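Local coordinates for protein chlorite Dismutase (Nitrobacter winogradskyi, PDB 3QPI) that converts chlorite into chloride and molecular oxygen, using a bound heme b as its cofactor, at residues 89-94 / 138-143; 83-88 / 177-182; 75-80 / 144-149. All coordinates share one frame; numbering follows the deposited sequence.

Contacts 1 and 2 pair strands of one antiparallel sheet that has the heme against one face; contact 3 sets loop 75-80 against strand 141-147 of it. Contacts 1 and 2 share strand 84-92, which pairs with strand 141-147 in the first and with strand 171-181 in the second; their centres are about 19 Å apart, and T143 OG1 lies 2.6 Å from I88 O, a probable hydrogen bond. The centre of contact 3 is about 22 Å from that of contact 1 and about 9 Å from that of contact 2. Contact 1 touches the heme through K92 and F141 at a propionate and I90 and T143 at the porphyrin rim, contact 3 through F145; I88 of contact 2 also lines the pocket.

Contact 1: 89-94 / 138-143. With HEM (protoporphyrin IX containing Fe), chain C.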
loop_
_atom_site.group_PDB
_atom_site.type_symbol
_atom_site.label_atom_id
_atom_site.label_comp_id
_atom_site.label_asym_id
_atom_site.label_seq_id
_atom_site.Cartn_x
_atom_site.Cartn_y
_atom_site.Cartn_z
ATOM N N PRO A 89 5.500 -1.583 -0.859
ATOM C CA PRO A 89 5.798 -1.329 -2.275
ATOM C C PRO A 89 5.490 -2.569 -3.094
ATOM O O PRO A 89 5.826 -3.680 -2.657
ATOM C CB PRO A 89 7.303 -1.040 -2.287
ATOM C CG PRO A 89 7.680 -0.837 -0.809
ATOM C CD PRO A 89 6.725 -1.667 -0.049
ATOM N N ILE A 90 4.831 -2.385 -4.238
ATOM C CA ILE A 90 4.366 -3.513 -5.060
ATOM C C ILE A 90 4.613 -3.264 -6.552
ATOM O O ILE A 90 4.452 -2.146 -7.041
ATOM C CB ILE A 90 2.854 -3.793 -4.841
ATOM C CG1 ILE A 90 2.637 -4.534 -3.519
ATOM C CG2 ILE A 90 2.244 -4.594 -6.035
ATOM C CD1 ILE A 90 1.216 -4.397 -2.986
ATOM N N ARG A 91 5.033 -4.309 -7.251
ATOM C CA ARG A 91 5.184 -4.249 -8.692
ATOM C C ARG A 91 4.436 -5.415 -9.300
ATOM O O ARG A 91 4.626 -6.557 -8.884
ATOM C CB ARG A 91 6.655 -4.302 -9.134
ATOM C CG ARG A 91 6.778 -4.243 -10.662
ATOM C CD ARG A 91 8.175 -3.962 -11.173
ATOM N NE ARG A 91 9.162 -4.873 -10.603
ATOM C CZ ARG A 91 10.253 -5.296 -11.243
ATOM N NH1 ARG A 91 10.495 -4.882 -12.493
ATOM N NH2 ARG A 91 11.097 -6.140 -10.638
ATOM N N LYS A 92 3.568 -5.115 -10.263
ATOM C CA LYS A 92 2.852 -6.152 -10.990
ATOM C C LYS A 92 3.583 -6.477 -12.310
ATOM O O LYS A 92 4.398 -5.672 -12.801
ATOM C CB LYS A 92 1.386 -5.753 -11.214
ATOM C CG LYS A 92 0.599 -5.606 -9.887
ATOM C CD LYS A 92 -0.875 -5.334 -10.151
ATOM C CE LYS A 92 -1.699 -5.288 -8.856
ATOM N NZ LYS A 92 -3.162 -5.179 -9.150
ATOM N N SER A 93 3.310 -7.668 -12.848
ATOM C CA SER A 93 4.014 -8.196 -14.016
ATOM C C SER A 93 3.571 -7.567 -15.323
ATOM O O SER A 93 2.460 -7.016 -15.436
ATOM C CB SER A 93 3.767 -9.696 -14.139
ATOM O OG SER A 93 2.387 -9.961 -14.337
ATOM N N ALA A 94 4.456 -7.669 -16.306
ATOM C CA ALA A 94 4.122 -7.325 -17.686
ATOM C C ALA A 94 2.792 -7.950 -18.121
ATOM O O ALA A 94 1.968 -7.291 -18.745
ATOM C CB ALA A 94 5.251 -7.760 -18.636
ATOM N N PRO A 138 11.005 1.523 -9.578
ATOM C CA PRO A 138 11.110 0.056 -9.541
ATOM C C PRO A 138 9.868 -0.650 -8.953
ATOM O O PRO A 138 9.778 -1.879 -8.987
ATOM C CB PRO A 138 12.332 -0.189 -8.656
ATOM C CG PRO A 138 12.408 1.026 -7.781
ATOM C CD PRO A 138 11.929 2.175 -8.632
ATOM N N PHE A 139 8.928 0.108 -8.406
ATOM C CA PHE A 139 7.647 -0.477 -8.017
ATOM C C PHE A 139 6.570 0.214 -8.810
ATOM O O PHE A 139 6.832 1.241 -9.433
ATOM C CB PHE A 139 7.408 -0.319 -6.516
ATOM C CG PHE A 139 8.382 -1.096 -5.682
ATOM C CD1 PHE A 139 8.148 -2.448 -5.396
ATOM C CD2 PHE A 139 9.555 -0.488 -5.206
ATOM C CE1 PHE A 139 9.063 -3.177 -4.631
ATOM C CE2 PHE A 139 10.476 -1.210 -4.441
ATOM C CZ PHE A 139 10.227 -2.562 -4.152
ATOM N N ASP A 140 5.370 -0.357 -8.803
ATOM C CA ASP A 140 4.225 0.229 -9.483
ATOM C C ASP A 140 3.354 1.004 -8.505
ATOM O O ASP A 140 2.728 1.991 -8.865
ATOM C CB ASP A 140 3.376 -0.861 -10.167
ATOM C CG ASP A 140 4.114 -1.552 -11.306
ATOM O OD1 ASP A 140 5.078 -0.955 -11.807
ATOM O OD2 ASP A 140 3.728 -2.682 -11.699
ATOM N N PHE A 141 3.289 0.541 -7.266
ATOM C CA PHE A 141 2.485 1.229 -6.275
ATOM C C PHE A 141 3.255 1.319 -4.972
ATOM O O PHE A 141 4.081 0.463 -4.680
ATOM C CB PHE A 141 1.177 0.471 -6.026
ATOM C CG PHE A 141 0.459 0.078 -7.277
ATOM C CD1 PHE A 141 -0.310 1.007 -7.969
ATOM C CD2 PHE A 141 0.550 -1.228 -7.772
ATOM C CE1 PHE A 141 -0.978 0.639 -9.154
ATOM C CE2 PHE A 141 -0.104 -1.585 -8.949
ATOM C CZ PHE A 141 -0.884 -0.653 -9.627
ATOM N N LEU A 142 2.977 2.361 -4.199
ATOM C CA LEU A 142 3.378 2.416 -2.803
ATOM C C LEU A 142 2.082 2.449 -2.013
ATOM O O LEU A 142 1.257 3.353 -2.189
ATOM C CB LEU A 142 4.227 3.652 -2.512
ATOM C CG LEU A 142 5.473 3.834 -3.400
ATOM C CD1 LEU A 142 6.233 5.120 -3.050
ATOM C CD2 LEU A 142 6.391 2.642 -3.263
ATOM N N THR A 143 1.880 1.427 -1.187
ATOM C CA THR A 143 0.667 1.314 -0.399
ATOM C C THR A 143 1.028 1.659 1.045
ATOM O O THR A 143 2.029 1.187 1.578
ATOM C CB THR A 143 -0.003 -0.093 -0.545
ATOM O OG1 THR A 143 0.876 -1.137 -0.095
ATOM C CG2 THR A 143 -0.372 -0.342 -2.004
HETATM C CHA HEM C . -6.161 -0.472 -4.950
HETATM C CHB HEM C . -9.261 -0.576 -1.305
HETATM C CHC HEM C . -5.929 -2.782 1.467
HETATM C CHD HEM C . -3.013 -2.913 -2.252
HETATM C C1A HEM C . -7.244 -0.326 -4.152
HETATM C C2A HEM C . -8.449 0.343 -4.618
HETATM C C3A HEM C . -9.348 0.349 -3.614
HETATM C C4A HEM C . -8.704 -0.340 -2.498
HETATM C CMA HEM C . -10.803 0.945 -3.673
HETATM C CAA HEM C . -8.570 0.871 -6.056
HETATM C CBA HEM C . -8.271 2.356 -6.206
HETATM C CGA HEM C . -8.636 2.709 -7.634
HETATM O O1A HEM C . -7.682 2.980 -8.387
HETATM O O2A HEM C . -9.845 2.696 -8.029
HETATM C C1B HEM C . -8.574 -1.162 -0.298
HETATM C C2B HEM C . -9.106 -1.221 1.041
HETATM C C3B HEM C . -8.177 -1.783 1.802
HETATM C C4B HEM C . -7.040 -2.134 0.974
HETATM C CMB HEM C . -10.467 -0.687 1.554
HETATM C CAB HEM C . -8.366 -2.037 3.315
HETATM C CBB HEM C . -7.426 -1.626 4.169
HETATM C C1C HEM C . -4.846 -3.049 0.722
HETATM C C2C HEM C . -3.601 -3.698 1.134
HETATM C C3C HEM C . -2.794 -3.683 0.075
HETATM C C4C HEM C . -3.528 -3.071 -1.018
HETATM C CMC HEM C . -3.297 -4.201 2.565
HETATM C CAC HEM C . -1.371 -4.240 -0.106
HETATM C CBC HEM C . -0.964 -5.266 0.654
HETATM C C1D HEM C . -3.535 -2.251 -3.291
HETATM C C2D HEM C . -2.858 -2.099 -4.556
HETATM C C3D HEM C . -3.868 -1.319 -5.385
HETATM C C4D HEM C . -5.023 -1.125 -4.541
HETATM C CMD HEM C . -1.442 -2.573 -5.022
HETATM C CAD HEM C . -3.720 -0.857 -6.841
HETATM C CBD HEM C . -4.369 -1.953 -7.700
HETATM C CGD HEM C . -4.108 -1.659 -9.161
HETATM O O1D HEM C . -4.427 -0.529 -9.597
HETATM O O2D HEM C . -3.584 -2.549 -9.887
HETATM N NA HEM C . -7.397 -0.737 -2.816
HETATM N NB HEM C . -7.299 -1.727 -0.333
HETATM N NC HEM C . -4.772 -2.689 -0.595
HETATM N ND HEM C . -4.819 -1.680 -3.313
HETATM FE FE HEM C . -6.003 -1.906 -1.838
#
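The F139 ring has P89 on one face: CB of the proline stands 3.4 Å from the ring centroid, only 7° off the normal, a CH-pi contact, while the backbone of I90 passes at the ring edge. Proline suits the place, since its rigid ring offers a C-H carbon and no polar group; L142 CD2 also touches this CB. On the other side of the sheet, where I90 points, the F141 ring has D140 CB on one face and, over the centre of the opposite face, the heme propionate carbon CAD. K92 CD comes to its edge.

Strands 89-92 and 141-143 run antiparallel, with I90 and F141 as a hydrogen-bonded pair. I90 O accepts from both F141 N (2.9 Å) and D140 N (2.7 Å), so D140 and F141 together face I90 in a classic beta bulge. The extra residue brings the D140 carboxylate to the other strand: OD2 accepts from K92 N at 2.8 Å, met from above the carboxylate plane, and also from W97 NE1. K92, extended beyond CG, then runs past F141 until NZ bonds heme O2D at 2.8 Å. I90 CD1 meets the heme methyl CMD at 3.8 Å, and T143 CG2 lies beside the meso carbon CHD, apolar groups matched to the porphyrin rim.

The lysine end also forms a salt bridge with E167 and a cation-pi contact with W96. Two carboxylates and an aromatic ring around one ammonium group would favour its charged form, and its charge would in turn offset that of the propionate.

Contact 2: 83-88 / 177-182; sequences TRAALI and IRLARA
L179, L87 and T83 lose the most surface where strands 84-88 and 177-181 pair antiparallel. L179 sits opposite A85 as a hydrogen-bonded pair, its N reaching A85 O at 2.7 Å. Its chi1 (-56°) and chi2 (-55°) together lay CD2 against A85 O (3.5 Å) and L87 N (3.7 Å), while the small A85 methyl meets L179 CB. L87 lies alongside I177, both pointing the same way, and CD2 of L87 meets I177 CD1 at 3.9 Å; this face is apolar, with W14 and W144 packing on it.

T83 ends the ladder. Its methyl CG2 stands 3.9 Å above the centre of the R181 guanidinium, which also donates to N80 O and R79 O.

On the face of A86 and A180, A180 CB sits over one face of the R84 guanidinium, whereas the R178 chain touches A86 CB through CD at 3.6 Å. R178 NE and NH2 form salt bridges with E156 and D176.

Two carbonyls each take a backbone N-H and an arginine NH1 from opposite faces of their planes: T83 O from R181 N and R84, I177 O from L87 N and R178. Each oxygen is thus gripped twice, and both arginine ends are fixed against the sheet.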
loop_
_atom_site.group_PDB
_atom_site.type_symbol
_atom_site.label_atom_id
_atom_site.label_comp_id
_atom_site.label_asym_id
_atom_site.label_seq_id
_atom_site.Cartn_x
_atom_site.Cartn_y
_atom_site.Cartn_z
ATOM N N THR A 83 -0.955 4.744 15.726
ATOM C CA THR A 83 0.479 4.898 15.959
ATOM C C THR A 83 1.337 3.813 15.311
ATOM O O THR A 83 2.540 3.726 15.559
ATOM C CB THR A 83 0.780 4.892 17.461
ATOM O OG1 THR A 83 0.371 3.640 18.025
ATOM C CG2 THR A 83 0.052 6.048 18.181
ATOM N N ARG A 84 0.721 2.989 14.477
ATOM C CA ARG A 84 1.444 1.937 13.778
ATOM C C ARG A 84 1.106 2.115 12.326
ATOM O O ARG A 84 0.037 2.641 11.990
ATOM C CB ARG A 84 1.025 0.529 14.266
ATOM C CG ARG A 84 1.443 0.196 15.732
ATOM C CD ARG A 84 2.962 0.075 15.898
ATOM N NE ARG A 84 3.367 -0.091 17.300
ATOM C CZ ARG A 84 3.593 0.913 18.157
ATOM N NH1 ARG A 84 3.453 2.191 17.783
ATOM N NH2 ARG A 84 3.980 0.645 19.397
ATOM N N ALA A 85 2.015 1.696 11.460
ATOM C CA ALA A 85 1.790 1.858 10.040
ATOM C C ALA A 85 2.550 0.806 9.248
ATOM O O ALA A 85 3.448 0.119 9.784
ATOM C CB ALA A 85 2.207 3.278 9.612
ATOM N N ALA A 86 2.177 0.678 7.976
ATOM C CA ALA A 86 2.865 -0.205 7.052
ATOM C C ALA A 86 3.038 0.482 5.706
ATOM O O ALA A 86 2.160 1.199 5.221
ATOM C CB ALA A 86 2.096 -1.526 6.870
ATOM N N LEU A 87 4.192 0.241 5.113
ATOM C CA LEU A 87 4.472 0.664 3.764
ATOM C C LEU A 87 4.758 -0.607 2.960
ATOM O O LEU A 87 5.698 -1.346 3.279
ATOM C CB LEU A 87 5.679 1.603 3.759
ATOM C CG LEU A 87 6.196 2.042 2.372
ATOM C CD1 LEU A 87 5.151 2.826 1.601
ATOM C CD2 LEU A 87 7.440 2.863 2.544
ATOM N N ILE A 88 3.940 -0.877 1.943
ATOM C CA ILE A 88 4.123 -2.063 1.110
ATOM C C ILE A 88 4.250 -1.675 -0.374
ATOM O O ILE A 88 3.244 -1.440 -1.061
ATOM C CB ILE A 88 2.991 -3.080 1.322
ATOM C CG1 ILE A 88 2.885 -3.476 2.810
ATOM C CG2 ILE A 88 3.209 -4.342 0.458
ATOM C CD1 ILE A 88 1.634 -4.291 3.131
ATOM N N ILE A 177 7.339 -3.406 4.835
ATOM C CA ILE A 177 7.902 -2.459 5.800
ATOM C C ILE A 177 6.877 -2.139 6.887
ATOM O O ILE A 177 5.729 -1.804 6.579
ATOM C CB ILE A 177 8.356 -1.165 5.096
ATOM C CG1 ILE A 177 9.325 -1.506 3.957
ATOM C CG2 ILE A 177 9.032 -0.217 6.096
ATOM C CD1 ILE A 177 9.622 -0.370 3.058
ATOM N N ARG A 178 7.272 -2.262 8.156
ATOM C CA ARG A 178 6.365 -1.911 9.249
ATOM C C ARG A 178 6.933 -0.786 10.107
ATOM O O ARG A 178 8.131 -0.754 10.382
ATOM C CB ARG A 178 6.050 -3.130 10.137
ATOM C CG ARG A 178 5.354 -4.273 9.396
ATOM C CD ARG A 178 3.970 -3.866 8.866
ATOM N NE ARG A 178 3.314 -4.977 8.180
ATOM C CZ ARG A 178 3.406 -5.231 6.871
ATOM N NH1 ARG A 178 4.130 -4.451 6.062
ATOM N NH2 ARG A 178 2.775 -6.292 6.368
ATOM N N LEU A 179 6.057 0.102 10.574
ATOM C CA LEU A 179 6.481 1.316 11.280
ATOM C C LEU A 179 5.763 1.533 12.601
ATOM O O LEU A 179 4.629 1.082 12.785
ATOM C CB LEU A 179 6.193 2.565 10.438
ATOM C CG LEU A 179 6.732 2.736 9.020
ATOM C CD1 LEU A 179 8.251 2.582 8.980
ATOM C CD2 LEU A 179 5.999 1.747 8.023
ATOM N N ALA A 180 6.423 2.298 13.476
ATOM C CA ALA A 180 5.841 2.808 14.712
ATOM C C ALA A 180 6.071 4.317 14.765
ATOM O O ALA A 180 7.163 4.802 14.440
ATOM C CB ALA A 180 6.481 2.136 15.925
ATOM N N ARG A 181 5.046 5.062 15.161
ATOM C CA ARG A 181 5.142 6.509 15.171
ATOM C C ARG A 181 6.246 6.966 16.141
ATOM O O ARG A 181 6.297 6.543 17.306
ATOM C CB ARG A 181 3.803 7.149 15.527
ATOM C CG ARG A 181 3.764 8.659 15.263
ATOM C CD ARG A 181 2.367 9.119 14.816
ATOM N NE ARG A 181 1.570 9.552 15.967
ATOM C CZ ARG A 181 0.250 9.404 16.078
ATOM N NH1 ARG A 181 -0.456 8.818 15.118
ATOM N NH2 ARG A 181 -0.370 9.842 17.165
ATOM N N ALA A 182 7.148 7.799 15.630
ATOM C CA ALA A 182 8.240 8.324 16.428
ATOM C C ALA A 182 7.816 9.631 17.094
ATOM O O ALA A 182 7.414 9.642 18.258
ATOM C CB ALA A 182 9.452 8.544 15.565
HETATM O O HOH W 1 4.601 4.903 18.611
#

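Contact 3: 75-80 / 144-149; sequences AGLGRN and WFEYAP. With HEM (protoporphyrin IX containing Fe), chain C.
L77 and E146 cross at about a right angle: the leucine of loop 75-80 lies across the end of the glutamate, its CD2 3.8 Å from E146 CD. The same CD2 reaches the edge of the W144 indole, 3.9 Å from CD1, near the ring plane. E146 points toward the loop, and its chain is extended beyond CG (chi2 -177°), which carries the carboxylate to the backbone turn at G78.

There its two oxygens divide the work. OE1 uses its syn lone pair to take G78 N at 2.8 Å in a nearly straight bond (168°). OE2 is met on its anti side by W144 NE1 at 2.9 Å, a bond within the strand whose acceptor lies close to the indole plane. Glycine fits the turn, because at its positive phi (86°) a CB would press on the preceding carbonyl oxygen.

A water completes the site, donating to G76 O and E146 OE1 and accepting from R79 N and NE. Three donors, G78 N, W144 NE1 and this water, would favour the ionised form of the buried E146. The bend at chi3 turns the R79 guanidinium edge-on to the strand, with NH2 2.9 Å from E146 O; its hydrogen bonds go to P123 O (NH1) and A124 O (NH2).

F145, between W144 and E146, turns the other way, its CZ meeting heme C2C beside F155 of helix 152-163. An antiparallel sheet with helices on one face is the ferredoxin-like alpha+beta fold of the dimeric alpha-beta barrel clan; the heme on that face marks the chlorite dismutase family.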
loop_
_atom_site.group_PDB
_atom_site.type_symbol
_atom_site.label_atom_id
_atom_site.label_comp_id
_atom_site.label_asym_id
_atom_site.label_seq_id
_atom_site.Cartn_x
_atom_site.Cartn_y
_atom_site.Cartn_z
ATOM N N ALA A 75 -11.392 5.833 7.281
ATOM C CA ALA A 75 -10.842 6.905 8.103
ATOM C C ALA A 75 -9.693 7.590 7.365
ATOM O O ALA A 75 -9.260 7.134 6.301
ATOM C CB ALA A 75 -10.371 6.359 9.436
ATOM N N GLY A 76 -9.205 8.691 7.917
ATOM C CA GLY A 76 -8.122 9.429 7.287
ATOM C C GLY A 76 -6.782 9.136 7.934
ATOM O O GLY A 76 -6.720 8.481 8.973
ATOM N N LEU A 77 -5.712 9.636 7.323
ATOM C CA LEU A 77 -4.381 9.527 7.887
ATOM C C LEU A 77 -4.260 10.486 9.072
ATOM O O LEU A 77 -5.019 11.450 9.183
ATOM C CB LEU A 77 -3.319 9.870 6.830
ATOM C CG LEU A 77 -3.421 9.115 5.485
ATOM C CD1 LEU A 77 -2.300 9.503 4.520
ATOM C CD2 LEU A 77 -3.432 7.604 5.704
ATOM N N GLY A 78 -3.302 10.221 9.951
ATOM C CA GLY A 78 -2.968 11.148 11.011
ATOM C C GLY A 78 -3.812 11.026 12.271
ATOM O O GLY A 78 -3.787 11.928 13.096
ATOM N N ARG A 79 -4.552 9.924 12.431
ATOM C CA ARG A 79 -5.341 9.725 13.651
ATOM C C ARG A 79 -4.406 9.625 14.843
ATOM O O ARG A 79 -3.387 8.934 14.791
ATOM C CB ARG A 79 -6.203 8.470 13.577
ATOM C CG ARG A 79 -7.317 8.536 12.551
ATOM C CD ARG A 79 -7.977 7.182 12.378
ATOM N NE ARG A 79 -7.082 6.168 11.815
ATOM C CZ ARG A 79 -7.430 4.890 11.648
ATOM N NH1 ARG A 79 -8.651 4.495 12.008
ATOM N NH2 ARG A 79 -6.571 4.011 11.115
ATOM N N ASN A 80 -4.754 10.309 15.922
ATOM C CA ASN A 80 -3.916 10.283 17.105
ATOM C C ASN A 80 -3.640 8.867 17.608
ATOM O O ASN A 80 -2.519 8.575 18.017
ATOM C CB ASN A 80 -4.523 11.128 18.221
ATOM C CG ASN A 80 -4.667 12.579 17.829
ATOM O OD1 ASN A 80 -3.921 13.088 16.981
ATOM N ND2 ASN A 80 -5.638 13.260 18.434
ATOM N N TRP A 144 0.223 2.527 1.637
ATOM C CA TRP A 144 0.504 3.116 2.934
ATOM C C TRP A 144 -0.723 2.904 3.802
ATOM O O TRP A 144 -1.854 3.194 3.367
ATOM C CB TRP A 144 0.789 4.617 2.771
ATOM C CG TRP A 144 0.917 5.318 4.065
ATOM C CD1 TRP A 144 0.006 6.156 4.640
ATOM C CD2 TRP A 144 2.012 5.214 4.983
ATOM N NE1 TRP A 144 0.470 6.589 5.857
ATOM C CE2 TRP A 144 1.698 6.028 6.097
ATOM C CE3 TRP A 144 3.226 4.507 4.973
ATOM C CZ2 TRP A 144 2.562 6.170 7.199
ATOM C CZ3 TRP A 144 4.086 4.638 6.072
ATOM C CH2 TRP A 144 3.749 5.475 7.169
ATOM N N PHE A 145 -0.495 2.380 5.009
ATOM C CA PHE A 145 -1.564 2.036 5.941
ATOM C C PHE A 145 -1.210 2.500 7.355
ATOM O O PHE A 145 -0.050 2.408 7.773
ATOM C CB PHE A 145 -1.777 0.502 5.942
ATOM C CG PHE A 145 -1.977 -0.057 4.572
ATOM C CD1 PHE A 145 -3.231 -0.030 3.985
ATOM C CD2 PHE A 145 -0.901 -0.557 3.849
ATOM C CE1 PHE A 145 -3.408 -0.502 2.713
ATOM C CE2 PHE A 145 -1.067 -1.022 2.573
ATOM C CZ PHE A 145 -2.326 -1.009 1.998
ATOM N N GLU A 146 -2.216 2.965 8.086
ATOM C CA GLU A 146 -2.046 3.398 9.464
ATOM C C GLU A 146 -3.128 2.778 10.312
ATOM O O GLU A 146 -4.283 2.706 9.874
ATOM C CB GLU A 146 -2.171 4.919 9.578
ATOM C CG GLU A 146 -1.257 5.669 8.690
ATOM C CD GLU A 146 -1.353 7.189 8.884
ATOM O OE1 GLU A 146 -2.234 7.682 9.645
ATOM O OE2 GLU A 146 -0.538 7.883 8.256
ATOM N N TYR A 147 -2.767 2.375 11.532
ATOM C CA TYR A 147 -3.711 1.716 12.443
ATOM C C TYR A 147 -3.217 1.748 13.886
ATOM O O TYR A 147 -2.029 1.934 14.146
ATOM C CB TYR A 147 -3.924 0.268 12.018
ATOM C CG TYR A 147 -2.641 -0.423 11.628
ATOM C CD1 TYR A 147 -2.160 -0.341 10.326
ATOM C CD2 TYR A 147 -1.905 -1.148 12.549
ATOM C CE1 TYR A 147 -0.987 -0.960 9.953
ATOM C CE2 TYR A 147 -0.718 -1.788 12.175
ATOM C CZ TYR A 147 -0.263 -1.686 10.870
ATOM O OH TYR A 147 0.921 -2.298 10.469
ATOM N N ALA A 148 -4.137 1.560 14.823
ATOM C CA ALA A 148 -3.784 1.453 16.235
ATOM C C ALA A 148 -3.020 0.154 16.472
ATOM O O ALA A 148 -3.222 -0.819 15.745
ATOM C CB ALA A 148 -5.039 1.518 17.098
ATOM N N PRO A 149 -2.128 0.133 17.479
ATOM C CA PRO A 149 -1.362 -1.089 17.735
ATOM C C PRO A 149 -2.277 -2.317 17.877
ATOM O O PRO A 149 -1.907 -3.402 17.423
ATOM C CB PRO A 149 -0.648 -0.805 19.067
ATOM C CG PRO A 149 -0.606 0.691 19.207
ATOM C CD PRO A 149 -1.828 1.210 18.449
HETATM C CHA HEM C . -6.161 -0.472 -4.950
HETATM C CHB HEM C . -9.261 -0.576 -1.305
HETATM C CHC HEM C . -5.929 -2.782 1.467
HETATM C CHD HEM C . -3.013 -2.913 -2.252
HETATM C C1A HEM C . -7.244 -0.326 -4.152
HETATM C C2A HEM C . -8.449 0.343 -4.618
HETATM C C3A HEM C . -9.348 0.349 -3.614
HETATM C C4A HEM C . -8.704 -0.340 -2.498
HETATM C CMA HEM C . -10.803 0.945 -3.673
HETATM C CAA HEM C . -8.570 0.871 -6.056
HETATM C CBA HEM C . -8.271 2.356 -6.206
HETATM C CGA HEM C . -8.636 2.709 -7.634
HETATM O O1A HEM C . -7.682 2.980 -8.387
HETATM O O2A HEM C . -9.845 2.696 -8.029
HETATM C C1B HEM C . -8.574 -1.162 -0.298
HETATM C C2B HEM C . -9.106 -1.221 1.041
HETATM C C3B HEM C . -8.177 -1.783 1.802
HETATM C C4B HEM C . -7.040 -2.134 0.974
HETATM C CMB HEM C . -10.467 -0.687 1.554
HETATM C CAB HEM C . -8.366 -2.037 3.315
HETATM C CBB HEM C . -7.426 -1.626 4.169
HETATM C C1C HEM C . -4.846 -3.049 0.722
HETATM C C2C HEM C . -3.601 -3.698 1.134
HETATM C C3C HEM C . -2.794 -3.683 0.075
HETATM C C4C HEM C . -3.528 -3.071 -1.018
HETATM C CMC HEM C . -3.297 -4.201 2.565
HETATM C CAC HEM C . -1.371 -4.240 -0.106
HETATM C CBC HEM C . -0.964 -5.266 0.654
HETATM C C1D HEM C . -3.535 -2.251 -3.291
HETATM C C2D HEM C . -2.858 -2.099 -4.556
HETATM C C3D HEM C . -3.868 -1.319 -5.385
HETATM C C4D HEM C . -5.023 -1.125 -4.541
HETATM C CMD HEM C . -1.442 -2.573 -5.022
HETATM C CAD HEM C . -3.720 -0.857 -6.841
HETATM C CBD HEM C . -4.369 -1.953 -7.700
HETATM C CGD HEM C . -4.108 -1.659 -9.161
HETATM O O1D HEM C . -4.427 -0.529 -9.597
HETATM O O2D HEM C . -3.584 -2.549 -9.887
HETATM N NA HEM C . -7.397 -0.737 -2.816
HETATM N NB HEM C . -7.299 -1.727 -0.333
HETATM N NC HEM C . -4.772 -2.689 -0.595
HETATM N ND HEM C . -4.819 -1.680 -3.313
HETATM FE FE HEM C . -6.003 -1.906 -1.838
HETATM O O HOH W 2 -4.883 7.448 10.505
#